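Local coordinates for ribosomal protein s2-related protein (Deinococcus radiodurans, PDB 2JH3), which binds a [4Fe-4S] cluster and, with its chelatase-like fold, may act as a sirohydrochlorin ferrochelatase, at the interface of chains A and B. Coordinates in Å, arbitrary orientation; residue numbers count along the deposited sequence, not the author numbering. Chains: chain A/B, Ribosomal protein s2-related protein.

The interface of chains A and B. Residues chain A 296, 310, 312, 338, 350-351, 353; chain B 349, 426.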
# COMPACT_ATOMS: atom_id res chain seq x y z
N GLU A 296 -14.48 0.38 -0.63
CA GLU A 296 -14.15 -0.57 -1.66
C GLU A 296 -15.18 -1.70 -1.79
O GLU A 296 -14.89 -2.72 -2.47
CB GLU A 296 -12.81 -1.21 -1.34
CG GLU A 296 -11.55 -0.32 -1.50
CD GLU A 296 -10.20 -1.15 -1.37
OE1 GLU A 296 -9.82 -1.49 -0.22
OE2 GLU A 296 -9.50 -1.37 -2.40
N HIS A 310 -16.22 -6.91 -3.48
CA HIS A 310 -15.27 -5.81 -3.70
C HIS A 310 -15.72 -5.08 -4.97
O HIS A 310 -16.08 -5.70 -5.95
CB HIS A 310 -13.88 -6.38 -3.84
CG HIS A 310 -12.78 -5.40 -3.67
ND1 HIS A 310 -12.55 -4.38 -4.56
CD2 HIS A 310 -11.78 -5.36 -2.78
CE1 HIS A 310 -11.46 -3.73 -4.19
NE2 HIS A 310 -10.98 -4.30 -3.12
N LEU A 312 -13.82 -3.86 -7.25
CA LEU A 312 -13.01 -4.35 -8.34
C LEU A 312 -13.56 -5.65 -8.97
O LEU A 312 -13.19 -6.02 -10.07
CB LEU A 312 -11.52 -4.59 -7.89
CG LEU A 312 -10.65 -3.33 -7.58
CD1 LEU A 312 -9.32 -3.76 -6.98
CD2 LEU A 312 -10.45 -2.52 -8.79
N GLU A 338 -4.18 -9.11 0.28
CA GLU A 338 -3.84 -10.12 -0.71
C GLU A 338 -2.45 -10.75 -0.54
O GLU A 338 -2.18 -11.79 -1.13
CB GLU A 338 -4.09 -9.60 -2.15
CG GLU A 338 -5.61 -9.44 -2.43
CD GLU A 338 -5.92 -8.77 -3.74
OE1 GLU A 338 -4.99 -8.54 -4.54
OE2 GLU A 338 -7.09 -8.50 -4.03
N THR A 350 -6.84 -1.75 0.99
CA THR A 350 -6.15 -3.03 0.90
C THR A 350 -7.11 -4.19 1.05
O THR A 350 -6.67 -5.29 1.28
CB THR A 350 -5.10 -3.14 1.98
OG1 THR A 350 -5.76 -3.03 3.22
CG2 THR A 350 -4.05 -2.01 1.84
N LEU A 351 -8.42 -3.98 0.80
CA LEU A 351 -9.43 -5.01 0.94
C LEU A 351 -9.09 -6.01 -0.13
O LEU A 351 -8.80 -5.63 -1.23
CB LEU A 351 -10.82 -4.46 0.72
CG LEU A 351 -12.05 -5.24 1.13
CD1 LEU A 351 -12.03 -5.32 2.57
CD2 LEU A 351 -13.29 -4.54 0.63
N ARG A 353 -9.73 -9.01 -2.95
CA ARG A 353 -10.65 -9.46 -3.93
C ARG A 353 -10.98 -10.94 -3.71
O ARG A 353 -10.41 -11.61 -2.87
CB ARG A 353 -10.12 -9.23 -5.35
CG ARG A 353 -10.08 -7.79 -5.75
CD ARG A 353 -9.28 -7.60 -7.05
NE ARG A 353 -7.85 -7.63 -6.80
CZ ARG A 353 -6.87 -7.43 -7.69
NH1 ARG A 353 -7.16 -7.22 -8.96
NH2 ARG A 353 -5.60 -7.40 -7.26
N ARG B 349 -2.56 -0.22 -6.95
CA ARG B 349 -3.80 0.24 -6.35
C ARG B 349 -3.56 1.50 -5.43
O ARG B 349 -3.90 1.50 -4.24
CB ARG B 349 -4.47 -0.92 -5.58
CG ARG B 349 -6.00 -0.83 -5.52
CD ARG B 349 -6.52 -1.50 -4.20
NE ARG B 349 -6.22 -2.92 -4.29
CZ ARG B 349 -6.75 -3.83 -3.48
NH1 ARG B 349 -7.61 -3.47 -2.57
NH2 ARG B 349 -6.45 -5.10 -3.64
N LEU B 426 -3.06 -4.19 -9.28
CA LEU B 426 -4.33 -4.61 -9.83
C LEU B 426 -4.22 -5.83 -10.72
O LEU B 426 -5.18 -6.55 -10.88
CB LEU B 426 -4.85 -3.52 -10.73
CG LEU B 426 -5.87 -2.51 -10.22
CD1 LEU B 426 -6.24 -2.50 -8.81
CD2 LEU B 426 -5.60 -1.21 -10.80
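The guanidinium of B:Arg349 reaches into chain A with methyl CD1 of A:Leu312 over one face, lying over its border rather than its middle, while the carboxylates of A:Glu296 and A:Glu338 and the carbonyl of A:Leu351 come to its edges. The ring of A:His310 has the backbone carbonyl O of A:Glu296 over one face, towards its border, and CG of A:Arg353 over the centre of the other; at its edge ND1 accepts a hydrogen bond from the backbone N-H of A:Leu312, nearly in the ring plane. Histidine suits this place as a flat ring that packs on both faces while accepting that N-H. At the edge of the A:Arg353 guanidinium lie OE2 of A:Glu338 and the carbonyl O of B:Leu426.

NH1 of B:Arg349 grips two acceptors: the carbonyl O of A:Leu351 at 2.8 Å, nearly straight and close to the guanidinium plane, and, more bent, OE2 of A:Glu296, also at 2.8 Å, on the syn side of a carboxylate turned 57° to the guanidinium. NH2 makes a looser salt bridge of 3.5 Å to OE2 of A:Glu338. Arginine's flat, many-pronged cation can serve acidic and backbone oxygens together; CG lies anti to the backbone N (chi1 -151°), and a bend at chi3 turns the head toward them. An alanine at B:Arg349 would remove that head, and the carbonyl of A:Leu351 and the carboxylate of A:Glu296 would probably lose their charged mate from chain B.

A second arginine works in the opposite direction. A:Arg353 pairs along its NE flank with A:Glu338, NE to OE2 and NH2 to OE1, both on syn lone pairs, which fixes the rotation of both groups. Glutamate's two oxygens match these nitrogens while OE2 also faces B:Arg349, and its charge probably eases the arginines' proximity. NH1 of A:Arg353 donates to the carbonyl O of B:Leu426 at 2.8 Å. A:Leu312 also meets CD1 of B:Leu426 through its own CD1 at 3.8 Å, a small apolar flank where branched methyls fit.

Chain A contributes the end of strand 305-310, the 3-10 helix 311-313 and neighbouring loops; chain B adds two loop residues, B:Leu426 following the cluster ligand B:Cys425. The patch and its two-fold twin join the copies in the deposited dimer, which may be the biological form.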